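Local atomic coordinates of D-alanyl-D-alanine carboxypeptidase (Penicillin binding protein) family protein (Francisella tularensis subsp. tularensis, PDB entry 6OSU), a protein that probably removes the terminal D-alanine from peptidoglycan precursors as a serine-type D-Ala-D-Ala carboxypeptidase of the peptidase S11 family. Residues Leu305-Thr308 and Lys312-Ser315; Asp36-Val41 and Val58-Ala63; Trp40-Tyr45 and Ala318-Tyr323; Val290-Ala293 and Glu298-Ile301. One frame throughout, in Å; residues are numbered along the deposited sequence.

Interaction 1: residues Leu305-Thr308 and Lys312-Ser315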
# COMPACT_ATOMS: atom_id res chain seq x y z
N LEU A 305 -9.81 9.37 2.08
CA LEU A 305 -10.48 10.04 0.98
C LEU A 305 -11.41 11.13 1.50
O LEU A 305 -12.14 10.92 2.48
CB LEU A 305 -11.30 9.04 0.14
CG LEU A 305 -10.57 7.79 -0.38
CD1 LEU A 305 -11.57 6.83 -1.01
CD2 LEU A 305 -9.47 8.16 -1.38
N GLY A 306 -11.36 12.29 0.85
CA GLY A 306 -12.37 13.30 1.05
C GLY A 306 -12.19 14.22 2.24
O GLY A 306 -13.16 14.85 2.66
N THR A 307 -10.99 14.33 2.79
CA THR A 307 -10.78 15.29 3.86
C THR A 307 -10.90 16.72 3.33
O THR A 307 -10.72 16.98 2.14
CB THR A 307 -9.41 15.11 4.52
OG1 THR A 307 -8.38 15.24 3.53
CG2 THR A 307 -9.32 13.74 5.18
N THR A 308 -11.21 17.64 4.24
CA THR A 308 -11.48 19.02 3.88
C THR A 308 -10.22 19.89 3.84
O THR A 308 -10.32 21.09 3.56
CB THR A 308 -12.49 19.63 4.85
OG1 THR A 308 -11.98 19.54 6.19
CG2 THR A 308 -13.81 18.87 4.76
N LYS A 312 -5.52 18.04 7.45
CA LYS A 312 -6.31 16.94 7.99
C LYS A 312 -6.00 15.64 7.26
O LYS A 312 -5.95 14.57 7.88
CB LYS A 312 -7.80 17.25 7.89
CG LYS A 312 -8.34 18.09 9.04
CD LYS A 312 -9.78 18.46 8.76
CE LYS A 312 -10.61 18.54 10.03
NZ LYS A 312 -12.05 18.68 9.71
N ARG A 313 -5.79 15.71 5.94
CA ARG A 313 -5.38 14.54 5.17
C ARG A 313 -4.12 13.91 5.75
O ARG A 313 -4.03 12.68 5.88
CB ARG A 313 -5.16 14.94 3.71
CG ARG A 313 -4.50 13.88 2.85
CD ARG A 313 -3.86 14.52 1.62
NE ARG A 313 -2.67 15.29 1.98
CZ ARG A 313 -2.11 16.21 1.21
NH1 ARG A 313 -2.62 16.48 0.02
NH2 ARG A 313 -1.03 16.85 1.63
N ASP A 314 -3.14 14.74 6.10
CA ASP A 314 -1.90 14.22 6.69
C ASP A 314 -2.10 13.84 8.15
O ASP A 314 -1.54 12.84 8.61
CB ASP A 314 -0.79 15.26 6.54
CG ASP A 314 -0.48 15.57 5.09
OD1 ASP A 314 -0.63 14.66 4.25
OD2 ASP A 314 -0.09 16.72 4.80
N SER A 315 -2.88 14.63 8.89
CA SER A 315 -3.13 14.33 10.29
C SER A 315 -3.86 13.00 10.45
O SER A 315 -3.46 12.14 11.25
CB SER A 315 -3.93 15.46 10.93
OG SER A 315 -4.42 15.10 12.21
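Thr307 meets the first turn of the following helix at Arg313, and Thr308 meets it at Lys312. The Thr307 hydroxyl does most of the touching: OG1 lies 3.2 Å from Arg313 CB and 3.5 Å from Arg313 CA. Its methyl, CG2, rests 4.0 Å from Arg313 CA, and the two side chains cross at about a right angle. With chi1 at 58°, OG1 sits between the backbone N and the carbonyl carbon, which brings it against the helix. Thr308 OG1 lies beside the far part of the Lys312 chain, 3.6 Å from Lys312 CD. These are van der Waals contacts. For polar partners outside the two segments, Thr307 OG1 has the backbone oxygens of Tyr287 (the stronger) and Ser309, which must share its single proton, and Lys312 NZ has Asp36 in a salt bridge. Arg313 leads its guanidinium away from the strand, with CG anti to its backbone N (chi1 169°), and NE bonds to Asp314 OD1 at 3.1 Å. Asp314 OD1 is approached from above its carboxylate plane, although it stays near the plane of the guanidinium. The side chain of Arg313 is about 9 Å from those of Ser64 and Lys278, predicted catalytic and substrate-binding residues. The turn from strand 298-307 into helix 310-327 belongs to the penicillin-recognising, beta-lactamase-like fold, in which the last helix of the catalytic domain folds back over the central antiparallel sheet.

Interaction 2: residues Asp36-Val41 and Val58-Ala63; sequences DAPAWV and VRRAPA
Van der Waals packing of Pro38 and Ala39 against the side chain of Arg60 makes up this small contact. CG of Pro38 lies over one face of the Arg60 guanidinium, 3.6 Å above the plane and displaced toward its rim; it is 3.9 Å from NE and 4.0 Å from NH2 of Arg60. The two side chains cross at about a right angle. Farther back along the arginine, Ala39 CB touches CD of Arg60 at 4.2 Å, with the methyl group pointing toward the arginine. A bend at chi3 of 86° turns the flat end of Arg60 out of line with its methylenes and lets Pro38 meet it by the face.

Polar bonds hold both partners from outside. Arg60 NH1 hydrogen-bonds to the backbone oxygen of Ala285, which probably limits the swing of the guanidinium, and a bond to Thr174 fixes the Arg60 backbone. On the other side, Pro38 O accepts from Asn55 ND2, and Ala39 pairs through its backbone with Leu305 on strand 298-307.

Segment 58-63 runs directly up to Ser64, the predicted acyl-ester nucleophile, which shares an SxxK motif with Lys67 on helix 66-79. The contact thus joins the start of strand 39-44 in the central sheet to the loop that precedes the SxxK helix of a penicillin-binding protein.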
# COMPACT_ATOMS: atom_id res chain seq x y z
N ASP A 36 -13.01 12.41 10.71
CA ASP A 36 -14.08 13.05 9.95
C ASP A 36 -13.89 12.90 8.45
O ASP A 36 -14.60 13.56 7.68
CB ASP A 36 -14.23 14.52 10.35
CG ASP A 36 -12.96 15.33 10.14
OD1 ASP A 36 -12.16 15.01 9.24
OD2 ASP A 36 -12.77 16.31 10.90
N ALA A 37 -12.95 12.07 8.02
CA ALA A 37 -12.86 11.73 6.61
C ALA A 37 -14.09 10.91 6.21
O ALA A 37 -14.51 10.02 6.94
CB ALA A 37 -11.59 10.93 6.32
N PRO A 38 -14.70 11.22 5.06
CA PRO A 38 -15.86 10.43 4.61
C PRO A 38 -15.54 8.97 4.35
O PRO A 38 -16.47 8.15 4.34
CB PRO A 38 -16.30 11.15 3.34
CG PRO A 38 -15.14 12.02 2.94
CD PRO A 38 -14.45 12.39 4.20
N ALA A 39 -14.28 8.60 4.13
CA ALA A 39 -13.93 7.21 3.87
C ALA A 39 -12.46 6.98 4.18
O ALA A 39 -11.62 7.87 3.96
CB ALA A 39 -14.23 6.83 2.42
N TRP A 40 -12.15 5.78 4.67
CA TRP A 40 -10.76 5.39 4.88
C TRP A 40 -10.68 3.88 5.01
O TRP A 40 -11.69 3.20 5.23
CB TRP A 40 -10.15 6.06 6.12
CG TRP A 40 -10.58 5.46 7.43
CD1 TRP A 40 -10.14 4.30 8.00
CD2 TRP A 40 -11.53 6.02 8.35
NE1 TRP A 40 -10.76 4.09 9.20
CE2 TRP A 40 -11.62 5.13 9.45
CE3 TRP A 40 -12.32 7.17 8.36
CZ2 TRP A 40 -12.46 5.36 10.53
CZ3 TRP A 40 -13.15 7.40 9.44
CH2 TRP A 40 -13.21 6.50 10.51
N VAL A 41 -9.45 3.36 4.90
CA VAL A 41 -9.17 1.95 5.14
C VAL A 41 -7.71 1.82 5.54
O VAL A 41 -6.85 2.56 5.05
CB VAL A 41 -9.49 1.08 3.90
CG1 VAL A 41 -8.50 1.34 2.78
CG2 VAL A 41 -9.51 -0.40 4.28
N VAL A 58 -17.60 2.77 -0.50
CA VAL A 58 -18.40 3.85 -1.07
C VAL A 58 -17.62 4.49 -2.21
O VAL A 58 -16.43 4.80 -2.07
CB VAL A 58 -18.77 4.89 0.01
CG1 VAL A 58 -19.50 6.07 -0.62
CG2 VAL A 58 -19.63 4.24 1.08
N ARG A 59 -18.28 4.69 -3.34
CA ARG A 59 -17.61 5.19 -4.53
C ARG A 59 -17.43 6.71 -4.43
O ARG A 59 -18.40 7.45 -4.24
CB ARG A 59 -18.41 4.81 -5.77
CG ARG A 59 -18.37 3.32 -6.03
CD ARG A 59 -19.26 2.88 -7.17
NE ARG A 59 -19.12 1.45 -7.41
CZ ARG A 59 -19.61 0.82 -8.47
NH1 ARG A 59 -20.28 1.48 -9.40
NH2 ARG A 59 -19.43 -0.49 -8.60
N ARG A 60 -16.18 7.16 -4.54
CA ARG A 60 -15.84 8.57 -4.53
C ARG A 60 -14.91 8.86 -5.70
O ARG A 60 -14.43 7.94 -6.38
CB ARG A 60 -15.17 8.99 -3.22
CG ARG A 60 -15.89 8.57 -1.96
CD ARG A 60 -15.34 9.31 -0.76
NE ARG A 60 -15.99 10.61 -0.57
CZ ARG A 60 -15.50 11.77 -1.00
NH1 ARG A 60 -14.35 11.81 -1.66
NH2 ARG A 60 -16.17 12.89 -0.78
N ALA A 61 -14.63 10.15 -5.92
CA ALA A 61 -13.82 10.55 -7.06
C ALA A 61 -12.35 10.22 -6.79
O ALA A 61 -11.90 10.28 -5.65
CB ALA A 61 -14.00 12.04 -7.34
N PRO A 62 -11.59 9.83 -7.82
CA PRO A 62 -10.22 9.35 -7.57
C PRO A 62 -9.19 10.47 -7.45
O PRO A 62 -8.22 10.30 -6.70
CB PRO A 62 -9.93 8.47 -8.79
CG PRO A 62 -11.23 8.32 -9.51
CD PRO A 62 -12.00 9.55 -9.20
N ALA A 63 -9.35 11.56 -8.18
CA ALA A 63 -8.33 12.65 -8.23
C ALA A 63 -7.02 12.03 -8.73
O ALA A 63 -7.05 11.10 -9.54
CB ALA A 63 -8.24 13.34 -6.88

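Interaction 3: residues Trp40-Tyr45 and Ala318-Tyr323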
# COMPACT_ATOMS: atom_id res chain seq x y z
N TRP A 40 -12.15 5.78 4.67
CA TRP A 40 -10.76 5.39 4.88
C TRP A 40 -10.68 3.88 5.01
O TRP A 40 -11.69 3.20 5.23
CB TRP A 40 -10.15 6.06 6.12
CG TRP A 40 -10.58 5.46 7.43
CD1 TRP A 40 -10.14 4.30 8.00
CD2 TRP A 40 -11.53 6.02 8.35
NE1 TRP A 40 -10.76 4.09 9.20
CE2 TRP A 40 -11.62 5.13 9.45
CE3 TRP A 40 -12.32 7.17 8.36
CZ2 TRP A 40 -12.46 5.36 10.53
CZ3 TRP A 40 -13.15 7.40 9.44
CH2 TRP A 40 -13.21 6.50 10.51
N VAL A 41 -9.45 3.36 4.90
CA VAL A 41 -9.17 1.95 5.14
C VAL A 41 -7.71 1.82 5.54
O VAL A 41 -6.85 2.56 5.05
CB VAL A 41 -9.49 1.08 3.90
CG1 VAL A 41 -8.50 1.34 2.78
CG2 VAL A 41 -9.51 -0.40 4.28
N THR A 42 -7.43 0.90 6.46
CA THR A 42 -6.08 0.55 6.86
C THR A 42 -5.92 -0.96 6.72
O THR A 42 -6.71 -1.72 7.29
CB THR A 42 -5.76 0.99 8.29
OG1 THR A 42 -6.07 2.38 8.45
CG2 THR A 42 -4.28 0.77 8.60
N MET A 43 -4.91 -1.38 5.98
CA MET A 43 -4.72 -2.78 5.64
C MET A 43 -3.27 -3.19 5.90
O MET A 43 -2.35 -2.42 5.62
CB MET A 43 -5.09 -3.04 4.17
CG MET A 43 -4.59 -4.35 3.61
SD MET A 43 -4.88 -4.49 1.83
CE MET A 43 -6.67 -4.48 1.79
N ASP A 44 -3.09 -4.38 6.46
CA ASP A 44 -1.75 -4.94 6.61
C ASP A 44 -1.28 -5.53 5.29
O ASP A 44 -2.05 -6.14 4.55
CB ASP A 44 -1.74 -6.02 7.70
CG ASP A 44 -0.39 -6.70 7.83
OD1 ASP A 44 -0.18 -7.74 7.17
OD2 ASP A 44 0.48 -6.18 8.56
N TYR A 45 0.01 -5.33 5.00
CA TYR A 45 0.52 -5.65 3.67
C TYR A 45 0.66 -7.16 3.47
O TYR A 45 0.25 -7.69 2.43
CB TYR A 45 1.86 -4.95 3.44
CG TYR A 45 2.61 -5.49 2.25
CD1 TYR A 45 2.14 -5.28 0.96
CD2 TYR A 45 3.79 -6.22 2.41
CE1 TYR A 45 2.82 -5.79 -0.13
CE2 TYR A 45 4.47 -6.72 1.33
CZ TYR A 45 3.99 -6.50 0.06
OH TYR A 45 4.67 -7.00 -1.03
N ALA A 318 -1.77 9.84 9.41
CA ALA A 318 -0.77 9.49 10.40
C ALA A 318 -1.41 8.81 11.60
O ALA A 318 -0.83 7.88 12.18
CB ALA A 318 0.01 10.73 10.84
N LYS A 319 -2.61 9.25 11.99
CA LYS A 319 -3.31 8.61 13.09
C LYS A 319 -3.60 7.15 12.79
O LYS A 319 -3.43 6.28 13.65
CB LYS A 319 -4.60 9.37 13.40
CG LYS A 319 -5.55 8.62 14.32
CD LYS A 319 -5.80 9.36 15.62
CE LYS A 319 -7.06 10.21 15.54
NZ LYS A 319 -7.25 11.04 16.76
N LEU A 320 -4.04 6.86 11.56
CA LEU A 320 -4.33 5.47 11.18
C LEU A 320 -3.07 4.62 11.16
O LEU A 320 -3.06 3.51 11.71
CB LEU A 320 -5.03 5.43 9.82
CG LEU A 320 -6.42 6.05 9.72
CD1 LEU A 320 -6.89 6.01 8.27
CD2 LEU A 320 -7.40 5.33 10.62
N LEU A 321 -2.01 5.11 10.53
CA LEU A 321 -0.77 4.34 10.45
C LEU A 321 -0.17 4.10 11.83
O LEU A 321 0.30 3.00 12.13
CB LEU A 321 0.24 5.04 9.55
CG LEU A 321 -0.13 5.11 8.07
CD1 LEU A 321 0.87 5.97 7.31
CD2 LEU A 321 -0.19 3.70 7.47
N ARG A 322 -0.18 5.13 12.69
CA ARG A 322 0.34 4.97 14.05
C ARG A 322 -0.50 3.99 14.85
O ARG A 322 0.03 3.18 15.62
CB ARG A 322 0.40 6.33 14.74
CG ARG A 322 1.00 6.31 16.13
CD ARG A 322 0.80 7.65 16.82
NE ARG A 322 0.65 8.76 15.87
CZ ARG A 322 -0.45 9.49 15.74
NH1 ARG A 322 -1.51 9.25 16.51
NH2 ARG A 322 -0.50 10.47 14.85
N TYR A 323 -1.83 4.05 14.68
CA TYR A 323 -2.72 3.15 15.39
C TYR A 323 -2.48 1.70 14.99
O TYR A 323 -2.41 0.81 15.85
CB TYR A 323 -4.17 3.57 15.12
CG TYR A 323 -5.23 2.56 15.49
CD1 TYR A 323 -5.70 2.46 16.79
CD2 TYR A 323 -5.81 1.74 14.52
CE1 TYR A 323 -6.68 1.55 17.13
CE2 TYR A 323 -6.80 0.83 14.85
CZ TYR A 323 -7.23 0.74 16.15
OH TYR A 323 -8.21 -0.16 16.48
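Leu320 packs on Trp40 and Thr42 where helix 310-327 covers the central antiparallel sheet, the helix-on-sheet layer of the penicillin-recognising fold. Both leucine methyls reach the indole. CD2 stands over the face of the five-membered ring, 4.1 Å from its centroid and 25° off the normal, a CH-pi contact. Leu320 CD1 lies 3.7 Å from Trp40 CD1 and 3.9 Å from Trp40 CB. The two side chains cross at about a right angle, so the forked end of the leucine addresses the ring rather than running along it. Trp40 holds CG between its backbone N and carbonyl carbon (chi1 77°), which turns the indole out over the leucine.

Two residues along the strand, the Thr42 hydroxyl oxygen packs against the base of the same leucine: OG1 is 3.5 Å from Leu320 CB and 3.7 Å from Leu320 CD1. This is packing of an oxygen against carbon, since Thr42 OG1 has its hydrogen bond with Ser302 OG of the adjacent strand. Trp40 NE1 is likewise engaged, with Ser52 OG on the other side of the strand. The polar atoms of this buried contact are thereby satisfied within the sheet.

Leu320 also touches Ser302 and Val304 of strand 298-307, while Val41 points away from helix 310-327, toward Ala176 and Ala180 of helix 176-189.

Interaction 4: residues Val290-Ala293 and Glu298-Ile301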
# COMPACT_ATOMS: atom_id res chain seq x y z
N VAL A 290 -3.09 8.00 -0.41
CA VAL A 290 -2.69 6.61 -0.25
C VAL A 290 -1.29 6.63 0.35
O VAL A 290 -0.37 7.19 -0.24
CB VAL A 290 -2.72 5.85 -1.58
CG1 VAL A 290 -2.20 4.43 -1.40
CG2 VAL A 290 -4.14 5.84 -2.16
N SER A 291 -1.14 6.05 1.54
CA SER A 291 0.13 6.09 2.24
C SER A 291 0.48 4.71 2.76
O SER A 291 -0.39 3.86 2.97
CB SER A 291 0.10 7.09 3.41
OG SER A 291 -0.84 6.69 4.39
N SER A 292 1.78 4.49 2.96
CA SER A 292 2.27 3.23 3.49
C SER A 292 3.46 3.51 4.40
O SER A 292 4.30 4.35 4.10
CB SER A 292 2.68 2.27 2.37
OG SER A 292 2.94 0.98 2.88
N ALA A 293 3.51 2.79 5.53
CA ALA A 293 4.59 2.95 6.49
C ALA A 293 5.03 1.57 6.97
O ALA A 293 4.19 0.69 7.19
CB ALA A 293 4.17 3.82 7.68
N GLU A 298 6.88 -4.80 9.67
CA GLU A 298 5.42 -4.66 9.65
C GLU A 298 5.05 -3.42 8.83
O GLU A 298 5.30 -2.29 9.26
CB GLU A 298 4.87 -4.59 11.07
CG GLU A 298 3.35 -4.63 11.17
CD GLU A 298 2.79 -6.04 11.08
OE1 GLU A 298 3.55 -6.97 10.73
OE2 GLU A 298 1.59 -6.21 11.37
N ARG A 299 4.46 -3.64 7.66
CA ARG A 299 4.05 -2.57 6.76
C ARG A 299 2.54 -2.50 6.70
O ARG A 299 1.85 -3.52 6.56
CB ARG A 299 4.61 -2.78 5.35
CG ARG A 299 3.96 -1.86 4.32
CD ARG A 299 4.40 -2.17 2.90
NE ARG A 299 5.83 -1.96 2.71
CZ ARG A 299 6.40 -0.78 2.55
NH1 ARG A 299 5.67 0.33 2.56
NH2 ARG A 299 7.72 -0.69 2.39
N PHE A 300 2.01 -1.28 6.79
CA PHE A 300 0.59 -1.03 6.66
C PHE A 300 0.32 -0.09 5.51
O PHE A 300 1.15 0.76 5.17
CB PHE A 300 -0.00 -0.46 7.96
CG PHE A 300 -0.29 -1.50 9.00
CD1 PHE A 300 -1.45 -2.25 8.94
CD2 PHE A 300 0.61 -1.73 10.03
CE1 PHE A 300 -1.72 -3.21 9.90
CE2 PHE A 300 0.35 -2.69 10.99
CZ PHE A 300 -0.81 -3.43 10.93
N ILE A 301 -0.85 -0.24 4.90
CA ILE A 301 -1.31 0.61 3.81
C ILE A 301 -2.57 1.32 4.28
O ILE A 301 -3.50 0.68 4.78
CB ILE A 301 -1.56 -0.20 2.53
CG1 ILE A 301 -0.24 -0.75 2.00
CG2 ILE A 301 -2.27 0.65 1.49
CD1 ILE A 301 -0.40 -1.88 1.01
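Strands 290-293 and 298-301 run antiparallel, with segment axes 4.9 Å apart at closest approach and N-to-C directions 171° apart. Ala293 and Phe300 form a hydrogen-bonded pair, with Phe300 N giving to Ala293 O at 3.0 Å and Ala293 N to Phe300 O at 3.1 Å. Ser292 and Ile301 are the neighbouring non-hydrogen-bonded pair, where Ile301 CA makes a CA-H...O contact with Ser291 O at 3.5 Å.

Ser292 adds side-chain bonds to this ladder. Its OG gives to Phe300 O at 2.9 Å, approaching from 44° above the carbonyl plane, whereas Ala293 N reaches the same oxygen within the plane; one carbonyl is gripped by two donors. The serine oxygen in turn accepts from Arg299 NH1 at 2.8 Å, a donor lying practically in the plane of the guanidinium. Ser292 OG is anti to its backbone N, and the Arg299 chain folds at chi3, -63°, to bring NH1 around to it. Arg299 CG packs on the hydroxyl as well, 3.3 Å from OG of Ser292, and Ile301 CG1 lies 3.7 Å from that oxygen. A salt bridge from Arg299 NH2 to Asp275 on strand 274-282 probably steadies the guanidinium.

Ala293 and Phe300 face helix 310-327, touching Leu325, with Ser291 beside Leu321. Ile301, on the opposite face along with Ser292, rests on Ala183 and Arg184 of helix 176-189, so this hairpin of the five-stranded sheet lies between the two helices.

Overall arrangement
From the N terminus, the chain enters strand 39-44, whose start serves two contacts. Interaction 2 closes first, bringing 58-63 back to 36-41 after one hairpin. Interaction 3 begins from the same strand but closes only at 318-323, spanning most of the catalytic domain. Nested within it, in series, are interaction 4, which closes the hairpin of strands 288-295 and 298-307, and interaction 1, which closes the turn into helix 310-327. Strand 298-307 lies between strands 39-44 and 288-295, so the first and last parts of the domain meet in one sheet. Interactions 1 and 2 touch where Gly306 packs on Pro38; Met43 and Ile301 pair between 3 and 4.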